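Local coordinates for protein glutathione s-transferase S2 (Nilaparvata lugens, PDB 5H5L) that probably transfers glutathione to electrophilic substrates as a sigma-class glutathione transferase, and acts as a glutathione-requiring prostaglandin D synthase, at residues B[91-101]-B[125-136]. Sequence-based numbering, arbitrary orientation.
Sequences MIDTFNDFRSS and TVPFYFNKFNDH. With GSH (glutathione), chain C.
F98 enters helix 125-136 as a knob into the hole formed by T125, V126, Y129 and F130. Its CB stands over the centre of the Y129 ring, 3.9 Å from the centroid and 11° off the normal, a CH-pi contact. The F98 ring continues past Y129 because chi1 of 161° sets CG opposite the backbone N, and F130 CE1 meets one of its faces, 3.5 Å from F98 CZ. V126 CG2 and T125 CG2 lie at its edge. Replacing Y129 by an alanine would probably strip F98 CB of its aromatic cover and remove one wall of the hole. At the other end M91, bent at chi2 and chi3, lays SD over the H136 ring, 3.8 Å from the centroid, while CE also touches F133 CD1 at 3.9 Å. T94 CG2 abuts the F133 edge. Behind this layer, M163 and L160 of helix 151-164 pack on F98 and F130, respectively. D97 OD1 and OD2 each accept a hydrogen bond from glutathione N1 at 3.0 Å; Q63 NE2 of the second subunit is also hydrogen-bonded to OD2. The two helical segments, axes 10.6 Å apart and antiparallel at 164°, belong to the all-helical C-terminal domain of the GST fold, here bordering a glutathione site shared across the dimer.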
loop_
_atom_site.group_PDB
_atom_site.type_symbol
_atom_site.label_atom_id
_atom_site.label_comp_id
_atom_site.label_asym_id
_atom_site.label_seq_id
_atom_site.Cartn_x
_atom_site.Cartn_y
_atom_site.Cartn_z
ATOM N N MET B 91 3.927 -7.424 -5.415
ATOM C CA MET B 91 4.559 -6.656 -6.485
ATOM C C MET B 91 4.053 -5.219 -6.539
ATOM O O MET B 91 4.836 -4.274 -6.760
ATOM C CB MET B 91 4.323 -7.339 -7.835
ATOM C CG MET B 91 5.081 -8.663 -8.020
ATOM S SD MET B 91 6.844 -8.571 -7.628
ATOM C CE MET B 91 7.310 -7.446 -8.902
ATOM N N ILE B 92 2.762 -5.004 -6.315
ATOM C CA ILE B 92 2.269 -3.631 -6.381
ATOM C C ILE B 92 2.707 -2.828 -5.163
ATOM O O ILE B 92 2.970 -1.624 -5.270
ATOM C CB ILE B 92 0.735 -3.627 -6.565
ATOM C CG1 ILE B 92 0.397 -4.159 -7.969
ATOM C CG2 ILE B 92 0.177 -2.255 -6.347
ATOM C CD1 ILE B 92 1.031 -3.346 -9.112
ATOM N N ASP B 93 2.762 -3.453 -3.982
ATOM C CA ASP B 93 3.257 -2.728 -2.830
ATOM C C ASP B 93 4.726 -2.349 -3.042
ATOM O O ASP B 93 5.156 -1.257 -2.676
ATOM C CB ASP B 93 3.092 -3.553 -1.550
ATOM C CG ASP B 93 1.661 -3.435 -0.923
ATOM O OD1 ASP B 93 0.796 -2.737 -1.461
ATOM O OD2 ASP B 93 1.428 -4.044 0.139
ATOM N N THR B 94 5.496 -3.233 -3.668
ATOM C CA THR B 94 6.880 -2.915 -3.977
ATOM C C THR B 94 6.960 -1.785 -4.994
ATOM O O THR B 94 7.763 -0.862 -4.837
ATOM C CB THR B 94 7.580 -4.184 -4.461
ATOM O OG1 THR B 94 7.649 -5.077 -3.342
ATOM C CG2 THR B 94 8.981 -3.900 -4.952
ATOM N N PHE B 95 6.135 -1.836 -6.040
ATOM C CA PHE B 95 6.053 -0.735 -6.990
ATOM C C PHE B 95 5.703 0.566 -6.273
ATOM O O PHE B 95 6.237 1.633 -6.592
ATOM C CB PHE B 95 5.011 -1.048 -8.063
ATOM C CG PHE B 95 4.821 0.035 -9.059
ATOM C CD1 PHE B 95 5.852 0.421 -9.880
ATOM C CD2 PHE B 95 3.587 0.642 -9.210
ATOM C CE1 PHE B 95 5.670 1.402 -10.798
ATOM C CE2 PHE B 95 3.393 1.650 -10.150
ATOM C CZ PHE B 95 4.417 2.022 -10.945
ATOM N N ASN B 96 4.820 0.498 -5.280
ATOM C CA ASN B 96 4.446 1.738 -4.599
ATOM C C ASN B 96 5.591 2.248 -3.727
ATOM O O ASN B 96 5.767 3.459 -3.617
ATOM C CB ASN B 96 3.166 1.543 -3.795
ATOM C CG ASN B 96 1.912 1.465 -4.697
ATOM O OD1 ASN B 96 1.895 1.971 -5.815
ATOM N ND2 ASN B 96 0.881 0.830 -4.206
ATOM N N ASP B 97 6.413 1.350 -3.167
ATOM C CA ASP B 97 7.629 1.772 -2.488
ATOM C C ASP B 97 8.542 2.498 -3.465
ATOM O O ASP B 97 9.088 3.559 -3.151
ATOM C CB ASP B 97 8.376 0.571 -1.915
ATOM C CG ASP B 97 7.775 0.036 -0.649
ATOM O OD1 ASP B 97 6.962 0.736 -0.011
ATOM O OD2 ASP B 97 8.138 -1.110 -0.289
ATOM N N PHE B 98 8.705 1.943 -4.668
ATOM C CA PHE B 98 9.486 2.621 -5.706
ATOM C C PHE B 98 8.937 4.002 -5.969
ATOM O O PHE B 98 9.678 4.995 -5.968
ATOM C CB PHE B 98 9.470 1.844 -7.013
ATOM C CG PHE B 98 9.856 2.682 -8.210
ATOM C CD1 PHE B 98 11.168 3.099 -8.382
ATOM C CD2 PHE B 98 8.922 3.075 -9.135
ATOM C CE1 PHE B 98 11.535 3.873 -9.485
ATOM C CE2 PHE B 98 9.275 3.842 -10.230
ATOM C CZ PHE B 98 10.597 4.247 -10.399
ATOM N N ARG B 99 7.627 4.097 -6.196
ATOM C CA ARG B 99 7.155 5.389 -6.668
ATOM C C ARG B 99 7.149 6.432 -5.569
ATOM O O ARG B 99 7.066 7.628 -5.878
ATOM C CB ARG B 99 5.803 5.260 -7.357
ATOM C CG ARG B 99 4.627 5.159 -6.533
ATOM C CD ARG B 99 3.393 5.088 -7.479
ATOM N NE ARG B 99 2.226 4.550 -6.774
ATOM C CZ ARG B 99 1.566 5.219 -5.836
ATOM N NH1 ARG B 99 1.963 6.446 -5.511
ATOM N NH2 ARG B 99 0.523 4.665 -5.213
ATOM N N SER B 100 7.335 6.021 -4.316
ATOM C CA SER B 100 7.582 6.985 -3.259
ATOM C C SER B 100 8.791 7.847 -3.572
ATOM O O SER B 100 8.799 9.038 -3.244
ATOM C CB SER B 100 7.777 6.274 -1.944
ATOM O OG SER B 100 8.337 7.160 -1.018
ATOM N N SER B 101 9.806 7.261 -4.215
ATOM C CA SER B 101 10.976 8.016 -4.649
ATOM C C SER B 101 10.592 9.079 -5.661
ATOM O O SER B 101 11.094 10.211 -5.625
ATOM C CB SER B 101 12.023 7.063 -5.226
ATOM O OG SER B 101 12.967 6.765 -4.233
ATOM N N THR B 125 18.018 4.296 -8.317
ATOM C CA THR B 125 16.730 3.753 -7.899
ATOM C C THR B 125 16.011 3.021 -9.029
ATOM O O THR B 125 15.522 1.902 -8.835
ATOM C CB THR B 125 15.853 4.864 -7.359
ATOM O OG1 THR B 125 16.579 5.558 -6.350
ATOM C CG2 THR B 125 14.572 4.298 -6.739
ATOM N N VAL B 126 15.844 3.670 -10.178
ATOM C CA VAL B 126 15.214 3.012 -11.315
ATOM C C VAL B 126 15.927 1.716 -11.692
ATOM O O VAL B 126 15.256 0.679 -11.793
ATOM C CB VAL B 126 15.106 3.997 -12.495
ATOM C CG1 VAL B 126 14.659 3.287 -13.740
ATOM C CG2 VAL B 126 14.165 5.124 -12.146
ATOM N N PRO B 127 17.247 1.688 -11.907
ATOM C CA PRO B 127 17.866 0.384 -12.191
ATOM C C PRO B 127 17.622 -0.657 -11.100
ATOM O O PRO B 127 17.366 -1.840 -11.404
ATOM C CB PRO B 127 19.363 0.724 -12.328
ATOM C CG PRO B 127 19.416 2.158 -12.645
ATOM C CD PRO B 127 18.229 2.787 -11.971
ATOM N N PHE B 128 17.709 -0.265 -9.834
ATOM C CA PHE B 128 17.533 -1.243 -8.766
ATOM C C PHE B 128 16.177 -1.926 -8.893
ATOM O O PHE B 128 16.087 -3.158 -8.999
ATOM C CB PHE B 128 17.686 -0.578 -7.397
ATOM C CG PHE B 128 17.435 -1.512 -6.244
ATOM C CD1 PHE B 128 18.459 -2.270 -5.724
ATOM C CD2 PHE B 128 16.158 -1.669 -5.727
ATOM C CE1 PHE B 128 18.232 -3.145 -4.678
ATOM C CE2 PHE B 128 15.923 -2.540 -4.685
ATOM C CZ PHE B 128 16.961 -3.282 -4.163
ATOM N N TYR B 129 15.103 -1.133 -8.934
ATOM C CA TYR B 129 13.761 -1.713 -9.020
ATOM C C TYR B 129 13.485 -2.284 -10.397
ATOM O O TYR B 129 12.946 -3.389 -10.521
ATOM C CB TYR B 129 12.681 -0.671 -8.676
ATOM C CG TYR B 129 12.598 -0.413 -7.193
ATOM C CD1 TYR B 129 11.861 -1.235 -6.355
ATOM C CD2 TYR B 129 13.278 0.633 -6.629
ATOM C CE1 TYR B 129 11.811 -0.995 -4.986
ATOM C CE2 TYR B 129 13.247 0.868 -5.279
ATOM C CZ TYR B 129 12.505 0.067 -4.460
ATOM O OH TYR B 129 12.503 0.317 -3.111
ATOM N N PHE B 130 13.830 -1.551 -11.457
ATOM C CA PHE B 130 13.360 -1.993 -12.767
ATOM C C PHE B 130 14.094 -3.227 -13.275
ATOM O O PHE B 130 13.495 -4.002 -14.028
ATOM C CB PHE B 130 13.458 -0.876 -13.778
ATOM C CG PHE B 130 12.366 0.144 -13.648
ATOM C CD1 PHE B 130 11.774 0.402 -12.413
ATOM C CD2 PHE B 130 11.931 0.834 -14.749
ATOM C CE1 PHE B 130 10.766 1.339 -12.295
ATOM C CE2 PHE B 130 10.936 1.793 -14.647
ATOM C CZ PHE B 130 10.344 2.042 -13.434
ATOM N N ASN B 131 15.372 -3.427 -12.919
ATOM C CA ASN B 131 16.023 -4.686 -13.304
ATOM C C ASN B 131 15.304 -5.864 -12.646
ATOM O O ASN B 131 15.059 -6.896 -13.279
ATOM C CB ASN B 131 17.504 -4.696 -12.913
ATOM C CG ASN B 131 18.404 -3.928 -13.886
ATOM O OD1 ASN B 131 18.206 -3.941 -15.091
ATOM N ND2 ASN B 131 19.406 -3.283 -13.345
ATOM N N LYS B 132 14.923 -5.715 -11.371
ATOM C CA LYS B 132 14.198 -6.795 -10.707
ATOM C C LYS B 132 12.812 -7.000 -11.313
ATOM O O LYS B 132 12.391 -8.143 -11.518
ATOM C CB LYS B 132 14.107 -6.514 -9.212
ATOM C CG LYS B 132 15.420 -6.845 -8.469
ATOM C CD LYS B 132 15.578 -5.961 -7.245
ATOM C CE LYS B 132 16.853 -6.263 -6.492
ATOM N NZ LYS B 132 16.831 -7.618 -5.840
ATOM N N PHE B 133 12.072 -5.907 -11.568
ATOM C CA PHE B 133 10.768 -6.020 -12.221
ATOM C C PHE B 133 10.921 -6.701 -13.572
ATOM O O PHE B 133 10.134 -7.584 -13.947
ATOM C CB PHE B 133 10.136 -4.636 -12.445
ATOM C CG PHE B 133 9.770 -3.876 -11.189
ATOM C CD1 PHE B 133 9.659 -4.488 -9.950
ATOM C CD2 PHE B 133 9.526 -2.517 -11.273
ATOM C CE1 PHE B 133 9.316 -3.753 -8.830
ATOM C CE2 PHE B 133 9.221 -1.786 -10.152
ATOM C CZ PHE B 133 9.100 -2.416 -8.938
ATOM N N ASN B 134 11.910 -6.248 -14.339
ATOM C CA ASN B 134 12.186 -6.821 -15.659
ATOM C C ASN B 134 12.439 -8.332 -15.565
ATOM O O ASN B 134 11.818 -9.124 -16.278
ATOM C CB ASN B 134 13.385 -6.080 -16.253
ATOM C CG ASN B 134 13.477 -6.199 -17.767
ATOM O OD1 ASN B 134 12.487 -6.159 -18.498
ATOM N ND2 ASN B 134 14.685 -6.332 -18.240
ATOM N N ASP B 135 13.318 -8.742 -14.652
ATOM C CA ASP B 135 13.619 -10.158 -14.446
ATOM C C ASP B 135 12.387 -10.906 -13.945
ATOM O O ASP B 135 12.110 -12.037 -14.363
ATOM C CB ASP B 135 14.801 -10.243 -13.462
ATOM C CG ASP B 135 15.080 -11.654 -12.908
ATOM O OD1 ASP B 135 15.878 -12.390 -13.524
ATOM O OD2 ASP B 135 14.579 -11.997 -11.805
ATOM N N HIS B 136 11.597 -10.265 -13.088
ATOM C CA HIS B 136 10.410 -10.927 -12.552
ATOM C C HIS B 136 9.389 -11.167 -13.643
ATOM O O HIS B 136 8.823 -12.260 -13.741
ATOM C CB HIS B 136 9.825 -10.076 -11.429
ATOM C CG HIS B 136 8.670 -10.700 -10.734
ATOM N ND1 HIS B 136 8.822 -11.533 -9.653
ATOM C CD2 HIS B 136 7.335 -10.581 -10.941
ATOM C CE1 HIS B 136 7.628 -11.907 -9.222
ATOM N NE2 HIS B 136 6.707 -11.332 -9.977
HETATM N N1 GSH C . 6.384 -1.229 2.170
HETATM C CA1 GSH C . 7.311 -2.036 2.947
HETATM C C1 GSH C . 6.554 -2.952 3.907
HETATM O O11 GSH C . 7.012 -4.075 4.280
HETATM O O12 GSH C . 5.464 -2.501 4.350
HETATM C CB1 GSH C . 8.149 -1.081 3.841
HETATM C CG1 GSH C . 9.298 -1.898 4.406
HETATM C CD1 GSH C . 10.291 -0.953 5.127
HETATM O OE1 GSH C . 10.191 0.223 5.081
HETATM N N2 GSH C . 11.329 -1.649 5.872
HETATM C CA2 GSH C . 12.339 -0.959 6.645
HETATM C C2 GSH C . 13.720 -1.495 6.280
HETATM O O2 GSH C . 13.879 -2.598 5.879
HETATM C CB2 GSH C . 12.140 -1.350 8.093
HETATM S SG2 GSH C . 10.493 -1.002 8.749
HETATM N N3 GSH C . 14.841 -0.608 6.533
HETATM C CA3 GSH C . 16.205 -1.041 6.308
HETATM C C3 GSH C . 16.722 -0.527 4.987
HETATM O O31 GSH C . 17.934 -0.729 4.740
HETATM O O32 GSH C . 15.958 0.076 4.186
HETATM O O HOH W 1 15.448 7.505 -5.327
#